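Putative sporulation-specific glycosylase YdhD (Bacillus subtilis subsp. subtilis str. 168, PDB 3CZ8) probably hydrolyses glycosidic bonds in a chitin-like or cell-wall polysaccharide during sporulation, the part described here being its glycosyl hydrolase family 18 domain. Local coordinates at residues Glu40-Pro45 against Ile49-Asn54; Ile73-Ser78 against Glu84-Val89; Ala182-His187 against Gly193-Ile198; Arg203-Thr208 against Arg296-Gln301; Gly220-Gly225 against Trp281-Arg286. The protein carries 1 engineered substitution. One frame throughout, in Å; residues are numbered along the deposited sequence. Where two conformers were deposited one is given.

Contact 1 (Glu40-Pro45 against Ile49-Asn54)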
# COMPACT_ATOMS: atom_id res chain seq x y z
N GLU A 40 3.06 7.95 -11.89
CA GLU A 40 4.13 8.61 -12.58
C GLU A 40 3.67 9.07 -13.95
O GLU A 40 2.67 8.61 -14.44
CB GLU A 40 5.24 7.62 -12.77
CG GLU A 40 4.75 6.30 -13.20
CD GLU A 40 4.87 6.08 -14.67
OE1 GLU A 40 4.09 5.33 -15.22
OE2 GLU A 40 5.76 6.67 -15.27
N TYR A 41 4.41 9.99 -14.56
CA TYR A 41 4.45 10.15 -16.00
C TYR A 41 5.75 9.64 -16.55
O TYR A 41 6.76 9.85 -15.98
CB TYR A 41 4.33 11.62 -16.37
CG TYR A 41 2.99 12.25 -16.13
CD1 TYR A 41 2.64 12.72 -14.90
CD2 TYR A 41 2.08 12.39 -17.16
CE1 TYR A 41 1.47 13.28 -14.69
CE2 TYR A 41 0.90 12.96 -16.95
CZ TYR A 41 0.60 13.40 -15.72
OH TYR A 41 -0.60 13.98 -15.46
N HIS A 42 5.71 8.97 -17.68
CA HIS A 42 6.92 8.46 -18.24
C HIS A 42 7.28 9.04 -19.60
O HIS A 42 6.44 9.58 -20.28
CB HIS A 42 6.94 6.93 -18.26
CG HIS A 42 5.67 6.32 -18.77
ND1 HIS A 42 4.57 6.14 -17.97
CD2 HIS A 42 5.33 5.88 -19.99
CE1 HIS A 42 3.60 5.62 -18.68
NE2 HIS A 42 4.03 5.46 -19.91
N ILE A 43 8.54 8.92 -19.97
CA ILE A 43 9.08 9.63 -21.12
C ILE A 43 9.32 8.72 -22.33
O ILE A 43 9.51 7.51 -22.19
CB ILE A 43 10.38 10.41 -20.75
CG1 ILE A 43 11.54 9.46 -20.44
CG2 ILE A 43 10.11 11.34 -19.57
CD1 ILE A 43 12.90 10.14 -20.34
N ALA A 44 9.29 9.33 -23.52
CA ALA A 44 9.63 8.66 -24.76
C ALA A 44 11.06 9.07 -25.15
O ALA A 44 11.55 10.08 -24.65
CB ALA A 44 8.62 9.04 -25.85
N PRO A 45 11.75 8.27 -26.01
CA PRO A 45 13.11 8.61 -26.45
C PRO A 45 13.29 9.99 -27.12
O PRO A 45 14.39 10.54 -27.11
CB PRO A 45 13.43 7.51 -27.46
CG PRO A 45 12.59 6.37 -27.03
CD PRO A 45 11.31 6.98 -26.57
N ILE A 49 6.16 13.22 -23.35
CA ILE A 49 5.54 12.55 -22.22
C ILE A 49 4.53 11.55 -22.79
O ILE A 49 3.49 11.94 -23.33
CB ILE A 49 4.91 13.56 -21.23
CG1 ILE A 49 6.02 14.41 -20.59
CG2 ILE A 49 4.13 12.82 -20.14
CD1 ILE A 49 5.54 15.67 -19.89
N ALA A 50 4.86 10.27 -22.65
CA ALA A 50 4.18 9.18 -23.36
C ALA A 50 2.75 8.91 -22.91
O ALA A 50 1.91 8.50 -23.71
CB ALA A 50 5.00 7.90 -23.29
N ASN A 51 2.47 9.16 -21.64
CA ASN A 51 1.16 8.87 -21.06
C ASN A 51 0.49 10.10 -20.46
O ASN A 51 1.07 11.19 -20.42
CB ASN A 51 1.30 7.82 -19.96
CG ASN A 51 2.11 8.33 -18.77
OD1 ASN A 51 3.26 8.73 -18.92
ND2 ASN A 51 1.52 8.29 -17.58
N GLN A 52 -0.74 9.90 -19.99
CA GLN A 52 -1.45 10.89 -19.19
C GLN A 52 -2.06 10.19 -17.98
O GLN A 52 -2.13 8.96 -17.94
CB GLN A 52 -2.51 11.62 -20.02
CG GLN A 52 -3.46 10.72 -20.82
CD GLN A 52 -4.21 11.46 -21.93
OE1 GLN A 52 -5.00 10.87 -22.67
NE2 GLN A 52 -3.96 12.77 -22.05
N LEU A 53 -2.48 10.97 -16.99
CA LEU A 53 -3.04 10.40 -15.77
C LEU A 53 -4.42 10.96 -15.47
O LEU A 53 -4.77 12.05 -15.93
CB LEU A 53 -2.14 10.67 -14.57
CG LEU A 53 -0.76 10.05 -14.42
CD1 LEU A 53 -0.20 10.50 -13.09
CD2 LEU A 53 -0.80 8.53 -14.48
N ASN A 54 -5.18 10.21 -14.68
CA ASN A 54 -6.40 10.72 -14.08
C ASN A 54 -6.03 11.40 -12.77
O ASN A 54 -6.30 10.88 -11.69
CB ASN A 54 -7.41 9.59 -13.87
CG ASN A 54 -8.82 10.10 -13.61
OD1 ASN A 54 -9.30 11.02 -14.27
ND2 ASN A 54 -9.49 9.50 -12.64
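Asn51 OD1 takes the backbone N-H of His42 at 2.8 Å along an almost straight line (173° at the hydrogen), and the same amide lies flat over the imidazole of His42. The two planes are only 5° apart, with OD1 above one face near the rim, so one side chain both bonds to the strand and stacks on it. With CG tucked between its backbone N and carbonyl carbon (chi1 46°), the His42 ring also meets its own strand: ND1 donates to Glu40 OE1 at 2.9 Å, on the syn side of the carboxylate. Glu40 is held further by Thr74 and by Tyr6 of the second subunit. A leucine at His42 would probably leave the Glu40 carboxylate one donor short and take the flat partner from the Asn51 amide. This is the end of barrel strand 35-42, where the loop toward helix 56-64 folds back beside it; Ala50 N donates to His42 O at 2.9 Å, next to a single bridge between Ile43 and Ile49. Asn51 ND2 bonds Glu40 O weakly, its stronger acceptor being Ser4 O of the second subunit. On the neighbouring residue, Leu53 CG sits over one face of the Tyr41 ring, 4.1 Å from its centroid, while Ile49 CG2 packs against CD2 at 3.6 Å and the Tyr41 hydroxyl bonds Asp55.

Contact 2 (Ile73-Ser78 against Glu84-Val89)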
# COMPACT_ATOMS: atom_id res chain seq x y z
N ILE A 73 8.10 12.45 -12.80
CA ILE A 73 8.51 12.17 -14.16
C ILE A 73 9.58 11.07 -14.10
O ILE A 73 10.60 11.23 -13.43
CB ILE A 73 9.08 13.45 -14.86
CG1 ILE A 73 8.25 14.70 -14.53
CG2 ILE A 73 9.20 13.23 -16.37
CD1 ILE A 73 6.79 14.68 -15.02
N THR A 74 9.31 9.95 -14.78
CA THR A 74 10.18 8.77 -14.73
C THR A 74 10.59 8.29 -16.11
O THR A 74 10.02 8.71 -17.12
CB THR A 74 9.50 7.57 -14.01
OG1 THR A 74 8.49 7.02 -14.87
CG2 THR A 74 8.89 7.97 -12.67
N ASN A 75 11.58 7.39 -16.14
CA ASN A 75 11.94 6.64 -17.34
C ASN A 75 11.46 5.18 -17.28
O ASN A 75 12.18 4.24 -17.63
CB ASN A 75 13.44 6.72 -17.62
CG ASN A 75 14.30 6.28 -16.43
OD1 ASN A 75 13.96 6.52 -15.27
ND2 ASN A 75 15.42 5.64 -16.73
N LEU A 76 10.22 5.00 -16.84
CA LEU A 76 9.65 3.67 -16.70
C LEU A 76 9.13 3.12 -18.02
O LEU A 76 8.60 3.86 -18.84
CB LEU A 76 8.55 3.65 -15.64
CG LEU A 76 9.02 3.52 -14.19
CD1 LEU A 76 7.90 3.83 -13.25
CD2 LEU A 76 9.55 2.14 -13.89
N THR A 77 9.33 1.81 -18.21
CA THR A 77 8.71 1.04 -19.29
C THR A 77 7.93 -0.12 -18.67
O THR A 77 7.75 -0.15 -17.45
CB THR A 77 9.75 0.50 -20.29
OG1 THR A 77 10.80 -0.18 -19.59
CG2 THR A 77 10.34 1.62 -21.12
N SER A 78 7.49 -1.06 -19.51
CA SER A 78 6.75 -2.24 -19.05
C SER A 78 7.61 -3.17 -18.19
O SER A 78 7.12 -3.75 -17.22
CB SER A 78 6.15 -3.00 -20.23
OG SER A 78 5.03 -2.31 -20.76
N GLU A 84 18.17 2.90 -21.38
CA GLU A 84 18.36 3.37 -22.76
C GLU A 84 17.50 4.58 -23.15
O GLU A 84 17.99 5.48 -23.83
CB GLU A 84 18.14 2.23 -23.76
CG GLU A 84 19.28 1.21 -23.82
CD GLU A 84 19.19 0.10 -22.77
OE1 GLU A 84 20.17 -0.66 -22.63
OE2 GLU A 84 18.14 -0.01 -22.09
N ILE A 85 16.23 4.59 -22.73
CA ILE A 85 15.30 5.68 -23.06
C ILE A 85 15.79 7.04 -22.53
O ILE A 85 15.77 8.04 -23.26
CB ILE A 85 13.84 5.38 -22.59
CG1 ILE A 85 13.19 4.36 -23.54
CG2 ILE A 85 12.99 6.65 -22.52
CD1 ILE A 85 11.69 4.20 -23.38
N VAL A 86 16.25 7.06 -21.28
CA VAL A 86 16.82 8.26 -20.67
C VAL A 86 18.15 8.67 -21.35
O VAL A 86 18.41 9.87 -21.50
CB VAL A 86 16.94 8.15 -19.10
CG1 VAL A 86 17.95 7.10 -18.67
CG2 VAL A 86 17.25 9.50 -18.47
N HIS A 87 18.93 7.69 -21.79
CA HIS A 87 20.19 7.93 -22.52
C HIS A 87 19.95 8.63 -23.87
O HIS A 87 20.69 9.53 -24.24
CB HIS A 87 20.94 6.61 -22.73
CG HIS A 87 22.27 6.76 -23.41
ND1 HIS A 87 23.44 6.95 -22.71
CD2 HIS A 87 22.61 6.74 -24.72
CE1 HIS A 87 24.45 7.05 -23.56
NE2 HIS A 87 23.97 6.93 -24.79
N GLN A 88 18.91 8.20 -24.58
CA GLN A 88 18.54 8.78 -25.87
C GLN A 88 18.06 10.22 -25.73
O GLN A 88 18.23 11.03 -26.64
CB GLN A 88 17.46 7.93 -26.56
CG GLN A 88 17.97 6.62 -27.16
CD GLN A 88 16.84 5.76 -27.71
OE1 GLN A 88 15.97 5.31 -26.97
NE2 GLN A 88 16.87 5.53 -29.02
N VAL A 89 17.46 10.53 -24.58
CA VAL A 89 16.99 11.87 -24.27
C VAL A 89 18.17 12.78 -23.90
O VAL A 89 18.32 13.87 -24.46
CB VAL A 89 15.94 11.85 -23.13
CG1 VAL A 89 15.66 13.25 -22.62
CG2 VAL A 89 14.66 11.20 -23.60
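Asn75 and Val86 meet at a slant: the amide end of the asparagine lies across the branch of the valine, ND2 coming within 3.5 Å of CG1. The ND2 protons are spent on other partners, the backbone carbonyls of Glu120 and Ser82, so toward the helix the amide offers ordinary packing. Thr77 and Ile85 are oriented quite differently, reaching toward each other tip to tip, with Thr77 CG2 and Ile85 CD1 3.7 Å apart. Rotation about the first bond of Thr77 (chi1 50°) sets CG2 anti to the carbonyl carbon, which gives its methyl to the isoleucine while OG1 bonds Gly80 O. The setting is the C-terminal end of strand 68-77 in a TIM barrel, where the chain turns back through short strand 80-81 and enters helix 83-90. This end of the barrel carries the catalytic centre in family 18, and the side chain of Asn75 lies about 5 Å from that of Glu120, the predicted proton donor. No hydrogen bond joins 73-78 to 84-89.

Contact 3 (Ala182-His187 against Gly193-Ile198)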
# COMPACT_ATOMS: atom_id res chain seq x y z
N ALA A 182 17.20 6.48 0.71
CA ALA A 182 18.16 5.81 1.58
C ALA A 182 17.63 4.46 2.09
O ALA A 182 17.29 4.31 3.26
CB ALA A 182 18.53 6.72 2.75
N TYR A 183 17.58 3.50 1.17
CA TYR A 183 17.13 2.13 1.47
C TYR A 183 17.60 1.19 0.37
O TYR A 183 18.21 1.64 -0.60
CB TYR A 183 15.60 2.06 1.61
CG TYR A 183 14.81 2.68 0.47
CD1 TYR A 183 14.58 1.97 -0.71
CD2 TYR A 183 14.28 3.96 0.58
CE1 TYR A 183 13.87 2.54 -1.76
CE2 TYR A 183 13.56 4.53 -0.46
CZ TYR A 183 13.37 3.81 -1.63
OH TYR A 183 12.65 4.37 -2.66
N ASP A 184 17.29 -0.09 0.53
CA ASP A 184 17.67 -1.16 -0.41
C ASP A 184 19.18 -1.43 -0.47
O ASP A 184 19.69 -1.85 -1.51
CB ASP A 184 17.08 -0.95 -1.82
CG ASP A 184 15.64 -1.39 -1.93
OD1 ASP A 184 15.08 -1.83 -0.91
OD2 ASP A 184 15.06 -1.29 -3.03
N TRP A 185 19.86 -1.21 0.65
CA TRP A 185 21.23 -1.69 0.84
C TRP A 185 21.25 -3.21 0.81
O TRP A 185 22.22 -3.83 0.38
CB TRP A 185 21.82 -1.15 2.15
CG TRP A 185 22.50 0.18 1.97
CD1 TRP A 185 23.74 0.40 1.41
CD2 TRP A 185 21.99 1.46 2.34
NE1 TRP A 185 24.02 1.75 1.42
CE2 TRP A 185 22.96 2.42 1.97
CE3 TRP A 185 20.80 1.90 2.94
CZ2 TRP A 185 22.78 3.79 2.20
CZ3 TRP A 185 20.62 3.26 3.16
CH2 TRP A 185 21.61 4.19 2.79
N HIS A 186 20.16 -3.81 1.29
CA HIS A 186 19.84 -5.19 1.00
C HIS A 186 18.43 -5.21 0.43
O HIS A 186 17.58 -4.43 0.85
CB HIS A 186 19.94 -6.05 2.25
CG HIS A 186 21.28 -6.01 2.89
ND1 HIS A 186 22.29 -6.90 2.58
CD2 HIS A 186 21.80 -5.18 3.83
CE1 HIS A 186 23.36 -6.62 3.30
NE2 HIS A 186 23.09 -5.59 4.07
N HIS A 187 18.21 -6.11 -0.52
CA HIS A 187 16.97 -6.15 -1.29
C HIS A 187 16.68 -7.57 -1.80
O HIS A 187 17.33 -8.52 -1.38
CB HIS A 187 17.03 -5.15 -2.46
CG HIS A 187 18.20 -5.36 -3.37
ND1 HIS A 187 18.11 -6.04 -4.56
CD2 HIS A 187 19.50 -4.97 -3.26
CE1 HIS A 187 19.29 -6.08 -5.15
NE2 HIS A 187 20.15 -5.43 -4.38
N GLY A 193 19.85 -8.89 4.99
CA GLY A 193 20.43 -7.85 5.84
C GLY A 193 19.52 -6.64 5.91
O GLY A 193 18.51 -6.58 5.21
N PRO A 194 19.88 -5.64 6.75
CA PRO A 194 19.06 -4.45 6.99
C PRO A 194 18.84 -3.63 5.73
O PRO A 194 19.79 -3.35 5.00
CB PRO A 194 19.87 -3.66 8.02
CG PRO A 194 21.27 -4.17 7.89
CD PRO A 194 21.13 -5.61 7.53
N VAL A 195 17.59 -3.25 5.50
CA VAL A 195 17.21 -2.49 4.31
C VAL A 195 17.80 -1.07 4.32
O VAL A 195 18.26 -0.56 3.29
CB VAL A 195 15.67 -2.42 4.20
CG1 VAL A 195 15.26 -1.49 3.10
CG2 VAL A 195 15.10 -3.82 3.95
N ALA A 196 17.80 -0.45 5.50
CA ALA A 196 18.31 0.89 5.67
C ALA A 196 19.07 1.00 6.99
O ALA A 196 18.59 1.63 7.94
CB ALA A 196 17.18 1.90 5.61
N PRO A 197 20.27 0.39 7.05
CA PRO A 197 21.04 0.43 8.30
C PRO A 197 21.45 1.86 8.62
O PRO A 197 21.83 2.61 7.72
CB PRO A 197 22.26 -0.45 8.00
CG PRO A 197 22.38 -0.48 6.53
CD PRO A 197 20.99 -0.33 5.98
N ILE A 198 21.35 2.22 9.90
CA ILE A 198 21.58 3.60 10.35
C ILE A 198 23.05 4.03 10.15
O ILE A 198 23.34 5.23 10.01
CB ILE A 198 21.10 3.80 11.82
CG1 ILE A 198 20.62 5.24 12.07
CG2 ILE A 198 22.15 3.31 12.84
CD1 ILE A 198 21.60 6.12 12.82
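Tyr183 and Ala196 bring the two backbones to within 4.5 Å, CA to CA, the chain running in opposite senses on the two sides, and Trp185 N donates to Val195 O at 3.2 Å. The same oxygen lies in the plane of the Trp185 indole, at its edge, while Pro197 CD packs obliquely against CE3 at 3.8 Å. His186 is gripped more closely. Gly193 CA sits over the centre of the imidazole, 3.6 Å from the centroid, in a CH-pi contact, and Pro194 O meets the ring in plane at its edge, 3.0 Å from CD2. With CG anti to the carbonyl carbon (chi1 -58°), the ring lies flat along Gly193, where a beta carbon would run into NE2; ND1 bonds Glu191 O, which fixes the rotation of the ring. Both segments belong to the long loop joining barrel strand 177-181 to helix 198-208, with Pro197 at the N-cap of that helix. Tyr183 and Asp184 fit the Met-x-Tyr-Asp signature of family 18, whose tyrosine in relatives lines the substrate site; consistent with this, the Tyr183 side chain is about 6 Å from that of Glu120. Asp184 OD1 is taken by the Tyr226 hydroxyl. The methyl of Ala196 packs on the backbone of 182-187, CB standing 3.4 Å from Ala182 O.

Contact 4 (Arg203-Thr208 against Arg296-Gln301)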
# COMPACT_ATOMS: atom_id res chain seq x y z
N ARG A 203 26.66 7.66 6.88
CA ARG A 203 27.64 7.84 5.81
C ARG A 203 27.07 8.59 4.60
O ARG A 203 27.75 9.44 4.03
CB ARG A 203 28.20 6.50 5.36
CG ARG A 203 29.27 5.92 6.26
CD ARG A 203 29.54 4.47 5.91
NE ARG A 203 30.55 3.87 6.77
CZ ARG A 203 30.31 3.29 7.95
NH1 ARG A 203 29.08 3.23 8.44
NH2 ARG A 203 31.31 2.78 8.65
N THR A 204 25.83 8.27 4.23
CA THR A 204 25.12 8.93 3.12
C THR A 204 24.94 10.42 3.41
O THR A 204 25.25 11.25 2.56
CB THR A 204 23.74 8.27 2.84
OG1 THR A 204 23.94 6.89 2.53
CG2 THR A 204 23.02 8.95 1.68
N ILE A 205 24.46 10.73 4.61
CA ILE A 205 24.27 12.11 5.06
C ILE A 205 25.60 12.88 5.04
O ILE A 205 25.68 13.97 4.47
CB ILE A 205 23.59 12.18 6.45
CG1 ILE A 205 22.11 11.77 6.35
CG2 ILE A 205 23.66 13.58 7.04
CD1 ILE A 205 21.45 11.48 7.69
N GLU A 206 26.64 12.27 5.62
CA GLU A 206 27.98 12.86 5.75
C GLU A 206 28.58 13.22 4.39
O GLU A 206 29.20 14.27 4.23
CB GLU A 206 28.91 11.90 6.50
CG GLU A 206 29.82 12.57 7.53
CD GLU A 206 29.22 12.57 8.92
OE1 GLU A 206 28.96 11.47 9.46
OE2 GLU A 206 29.02 13.66 9.48
N PHE A 207 28.36 12.34 3.41
CA PHE A 207 28.76 12.56 2.02
C PHE A 207 27.94 13.67 1.36
O PHE A 207 28.47 14.43 0.54
CB PHE A 207 28.64 11.24 1.25
CG PHE A 207 28.92 11.35 -0.23
CD1 PHE A 207 30.23 11.41 -0.70
CD2 PHE A 207 27.88 11.35 -1.15
CE1 PHE A 207 30.49 11.50 -2.06
CE2 PHE A 207 28.13 11.43 -2.51
CZ PHE A 207 29.44 11.51 -2.97
N THR A 208 26.66 13.76 1.71
CA THR A 208 25.74 14.73 1.10
C THR A 208 25.88 16.16 1.65
O THR A 208 25.82 17.13 0.90
CB THR A 208 24.27 14.27 1.21
OG1 THR A 208 24.18 12.87 0.92
CG2 THR A 208 23.40 15.01 0.23
N ARG A 296 17.11 15.21 12.43
CA ARG A 296 17.15 16.32 13.38
C ARG A 296 18.57 16.65 13.84
O ARG A 296 18.91 17.82 13.99
CB ARG A 296 16.25 16.03 14.58
CG ARG A 296 14.76 16.12 14.28
CD ARG A 296 13.92 15.66 15.45
NE ARG A 296 13.73 16.72 16.44
CZ ARG A 296 13.03 16.59 17.56
NH1 ARG A 296 12.46 15.43 17.87
NH2 ARG A 296 12.91 17.62 18.38
N GLU A 297 19.37 15.60 14.05
CA GLU A 297 20.79 15.72 14.41
C GLU A 297 21.60 16.53 13.39
O GLU A 297 22.45 17.33 13.76
CB GLU A 297 21.41 14.32 14.58
CG GLU A 297 22.87 14.31 15.07
CD GLU A 297 23.55 12.95 14.92
OE1 GLU A 297 24.80 12.92 14.84
OE2 GLU A 297 22.86 11.90 14.90
N TYR A 298 21.32 16.31 12.10
CA TYR A 298 22.07 16.97 11.04
C TYR A 298 21.37 18.18 10.45
O TYR A 298 21.80 18.69 9.41
CB TYR A 298 22.40 15.97 9.94
CG TYR A 298 23.54 15.04 10.27
CD1 TYR A 298 23.32 13.79 10.83
CD2 TYR A 298 24.85 15.42 10.00
CE1 TYR A 298 24.38 12.94 11.13
CE2 TYR A 298 25.92 14.57 10.29
CZ TYR A 298 25.67 13.34 10.85
OH TYR A 298 26.74 12.51 11.13
N ARG A 299 20.31 18.64 11.14
CA ARG A 299 19.51 19.80 10.72
C ARG A 299 19.01 19.70 9.28
O ARG A 299 18.97 20.69 8.54
CB ARG A 299 20.27 21.11 10.96
CG ARG A 299 20.11 21.69 12.35
CD ARG A 299 20.89 23.00 12.49
NE ARG A 299 20.08 24.05 13.10
CZ ARG A 299 19.33 24.91 12.42
NH1 ARG A 299 18.62 25.82 13.06
NH2 ARG A 299 19.27 24.85 11.09
N LEU A 300 18.61 18.49 8.88
CA LEU A 300 18.10 18.24 7.53
C LEU A 300 16.65 18.70 7.38
O LEU A 300 15.99 18.96 8.38
CB LEU A 300 18.24 16.75 7.20
CG LEU A 300 19.48 16.23 6.47
CD1 LEU A 300 20.75 17.08 6.62
CD2 LEU A 300 19.74 14.78 6.83
N GLN A 301 16.17 18.79 6.14
CA GLN A 301 14.83 19.32 5.86
C GLN A 301 13.68 18.45 6.34
O GLN A 301 12.75 18.95 6.97
CB GLN A 301 14.67 19.61 4.36
CG GLN A 301 13.28 20.09 3.92
CD GLN A 301 12.90 21.49 4.43
OE1 GLN A 301 11.73 21.77 4.67
NE2 GLN A 301 13.89 22.36 4.59
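Ile205 drives its CG2 methyl onto one face of the Tyr298 ring, 3.7 Å from the centroid and 18° off the normal, in a CH-pi contact. The methyl is displaced toward the CB side of the ring, so its closest atom there is CG, at 3.5 Å. The other branch of Ile205 goes inward: CD1 lies 3.8 Å from Leu300 CD2, and both residues continue onto Ile219 of barrel strand 217-220. The outer end of the tyrosine is held far more loosely. There the exposed Glu206, its chain bent at chi2 (93°), brings its carboxylate to the hydroxyl with the plane turned 66° from the ring; Tyr298 OH gives a weak hydrogen bond to OE2 at 3.0 Å. With an alanine in place of Tyr298, Ile205 CG2 would probably face a gap and Glu206 lose its hydroxyl partner. Nearby, Glu297 forms a salt bridge with Arg202. Just past Tyr298, Arg299 with its positive phi closes helix 285-297 in a Schellman motif, after which Leu300 turns inward toward Ile205 and strand 217-220. Two neighbouring outer helices that pack on each other and on the strands within are the layered wall of a TIM barrel.

Contact 5 (Gly220-Gly225 against Trp281-Arg286). Engineered in segment 281-286: Gly284 (natural residue Asp).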
# COMPACT_ATOMS: atom_id res chain seq x y z
N GLY A 220 14.50 9.78 2.34
CA GLY A 220 13.41 8.84 2.06
C GLY A 220 13.57 7.55 2.85
O GLY A 220 14.66 7.00 2.94
N VAL A 221 12.46 7.06 3.42
CA VAL A 221 12.46 5.81 4.18
C VAL A 221 11.99 4.62 3.30
O VAL A 221 11.34 4.84 2.27
CB VAL A 221 11.63 5.92 5.49
CG1 VAL A 221 12.16 7.05 6.40
CG2 VAL A 221 10.14 6.07 5.21
N PRO A 222 12.35 3.36 3.68
CA PRO A 222 11.97 2.19 2.87
C PRO A 222 10.48 2.03 2.62
O PRO A 222 9.65 2.29 3.49
CB PRO A 222 12.47 1.01 3.70
CG PRO A 222 13.53 1.56 4.55
CD PRO A 222 13.14 2.96 4.86
N LEU A 223 10.15 1.61 1.40
CA LEU A 223 8.80 1.20 1.06
C LEU A 223 8.59 -0.27 1.45
O LEU A 223 7.54 -0.63 1.97
CB LEU A 223 8.56 1.43 -0.44
CG LEU A 223 7.27 1.01 -1.17
CD1 LEU A 223 6.00 1.55 -0.52
CD2 LEU A 223 7.37 1.43 -2.63
N TYR A 224 9.62 -1.10 1.22
CA TYR A 224 9.56 -2.56 1.38
C TYR A 224 10.53 -3.10 2.44
O TYR A 224 11.66 -2.62 2.54
CB TYR A 224 9.95 -3.25 0.07
CG TYR A 224 9.03 -3.06 -1.12
CD1 TYR A 224 7.72 -3.53 -1.09
CD2 TYR A 224 9.50 -2.47 -2.29
CE1 TYR A 224 6.88 -3.37 -2.19
CE2 TYR A 224 8.67 -2.31 -3.40
CZ TYR A 224 7.36 -2.76 -3.34
OH TYR A 224 6.52 -2.61 -4.42
N GLY A 225 10.10 -4.13 3.17
CA GLY A 225 10.99 -4.98 3.94
C GLY A 225 11.15 -6.24 3.09
O GLY A 225 10.51 -6.35 2.04
N TRP A 281 14.06 -8.77 7.33
CA TRP A 281 14.48 -7.43 7.78
C TRP A 281 13.48 -6.39 7.29
O TRP A 281 13.05 -6.42 6.14
CB TRP A 281 15.87 -7.10 7.22
CG TRP A 281 16.97 -7.90 7.83
CD1 TRP A 281 17.38 -9.15 7.46
CD2 TRP A 281 17.82 -7.51 8.92
NE1 TRP A 281 18.42 -9.56 8.25
CE2 TRP A 281 18.71 -8.57 9.16
CE3 TRP A 281 17.90 -6.36 9.73
CZ2 TRP A 281 19.68 -8.53 10.17
CZ3 TRP A 281 18.86 -6.31 10.73
CH2 TRP A 281 19.74 -7.39 10.94
N PHE A 282 13.13 -5.45 8.17
CA PHE A 282 12.08 -4.48 7.89
C PHE A 282 12.31 -3.22 8.71
O PHE A 282 13.42 -2.98 9.18
CB PHE A 282 10.68 -5.09 8.12
CG PHE A 282 10.40 -5.46 9.56
CD1 PHE A 282 10.96 -6.60 10.13
CD2 PHE A 282 9.54 -4.69 10.34
CE1 PHE A 282 10.69 -6.95 11.44
CE2 PHE A 282 9.27 -5.03 11.66
CZ PHE A 282 9.85 -6.15 12.21
N GLU A 283 11.27 -2.40 8.85
CA GLU A 283 11.32 -1.18 9.65
C GLU A 283 10.15 -1.14 10.63
O GLU A 283 9.01 -1.42 10.26
CB GLU A 283 11.24 0.05 8.74
CG GLU A 283 12.44 0.26 7.84
CD GLU A 283 13.63 0.88 8.55
OE1 GLU A 283 13.43 1.70 9.46
OE2 GLU A 283 14.78 0.55 8.18
N GLY A 284 10.45 -0.80 11.89
CA GLY A 284 9.42 -0.62 12.91
C GLY A 284 9.37 0.81 13.44
O GLY A 284 9.95 1.72 12.83
N VAL A 285 8.69 1.00 14.57
CA VAL A 285 8.49 2.33 15.16
C VAL A 285 9.80 2.90 15.72
O VAL A 285 10.04 4.11 15.61
CB VAL A 285 7.40 2.30 16.27
CG1 VAL A 285 6.89 3.71 16.57
CG2 VAL A 285 6.24 1.40 15.88
N ARG A 286 10.63 2.03 16.29
CA ARG A 286 11.90 2.43 16.88
C ARG A 286 12.94 2.83 15.82
O ARG A 286 13.65 3.82 16.00
CB ARG A 286 12.46 1.29 17.74
CG ARG A 286 13.57 1.70 18.69
CD ARG A 286 14.07 0.50 19.48
NE ARG A 286 15.26 0.80 20.27
CZ ARG A 286 15.96 -0.10 20.96
NH1 ARG A 286 15.59 -1.38 20.97
NH2 ARG A 286 17.03 0.28 21.65
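Trp281 and Phe282 touch Gly225 through their backbones and turn their rings elsewhere: the indole stacks on Phe267 and packs on Pro194, with NE1 on its rim bonded to Glu279 OE1, and the phenyl lies against Asn243, Ala246 and Ile247 of helix 243-252. The third flat group, the carboxylate of Glu283, leans over Pro222, whose CG is 4.0 Å from OE2. The two side chains cross at about a right angle, and their closest atoms are Pro222 CG and Glu283 CG, 3.7 Å apart. Glu283 starts with CG beside its backbone N (chi1 -67°) and then bends again at chi2 (-79°), which folds it over the proline while OE2 makes a salt bridge to Lys291. That pairing probably helps to keep a buried carboxylate charged. The contact marks both ends of the small domain that many family 18 enzymes insert between a barrel strand and its helix: the chain leaves strand 217-220 through Pro222, enters the antiparallel sheet at strand 225-229, and returns from strand 277-281 toward helix 285-297. Where these two strands adjoin, Gly225 CA lies 3.3 Å from Trp281 O and 4.1 Å from Phe282 CA, too close for a beta carbon, which would run into Trp281 O and Phe282 CB. Engineered Gly284 occupies the N-cap of helix 285-297, and the backbone N of Glu283 is bonded to Asn243 OD1.

How the contacts relate
From the N terminus, contacts 1, 2 and 3 come in series, each closing a short loop at the end of a barrel strand. Contacts 1 and 2 adjoin, because strands 35-42 and 68-77 are parallel neighbours, and Tyr41 O probably bonds Thr74 N. Contact 3 stands across the barrel from contact 1, their centres about 30 Å apart. Contact 4 spans a much longer excursion, tying helix 198-208 to the end of helix 285-297, and contact 5 nests inside it, closing the inserted antiparallel sheet onto the barrel. Contact 3 touches both of these: Gly193 and Pro194 pack on Trp281 of contact 5, and Trp185 on Thr204 of contact 4.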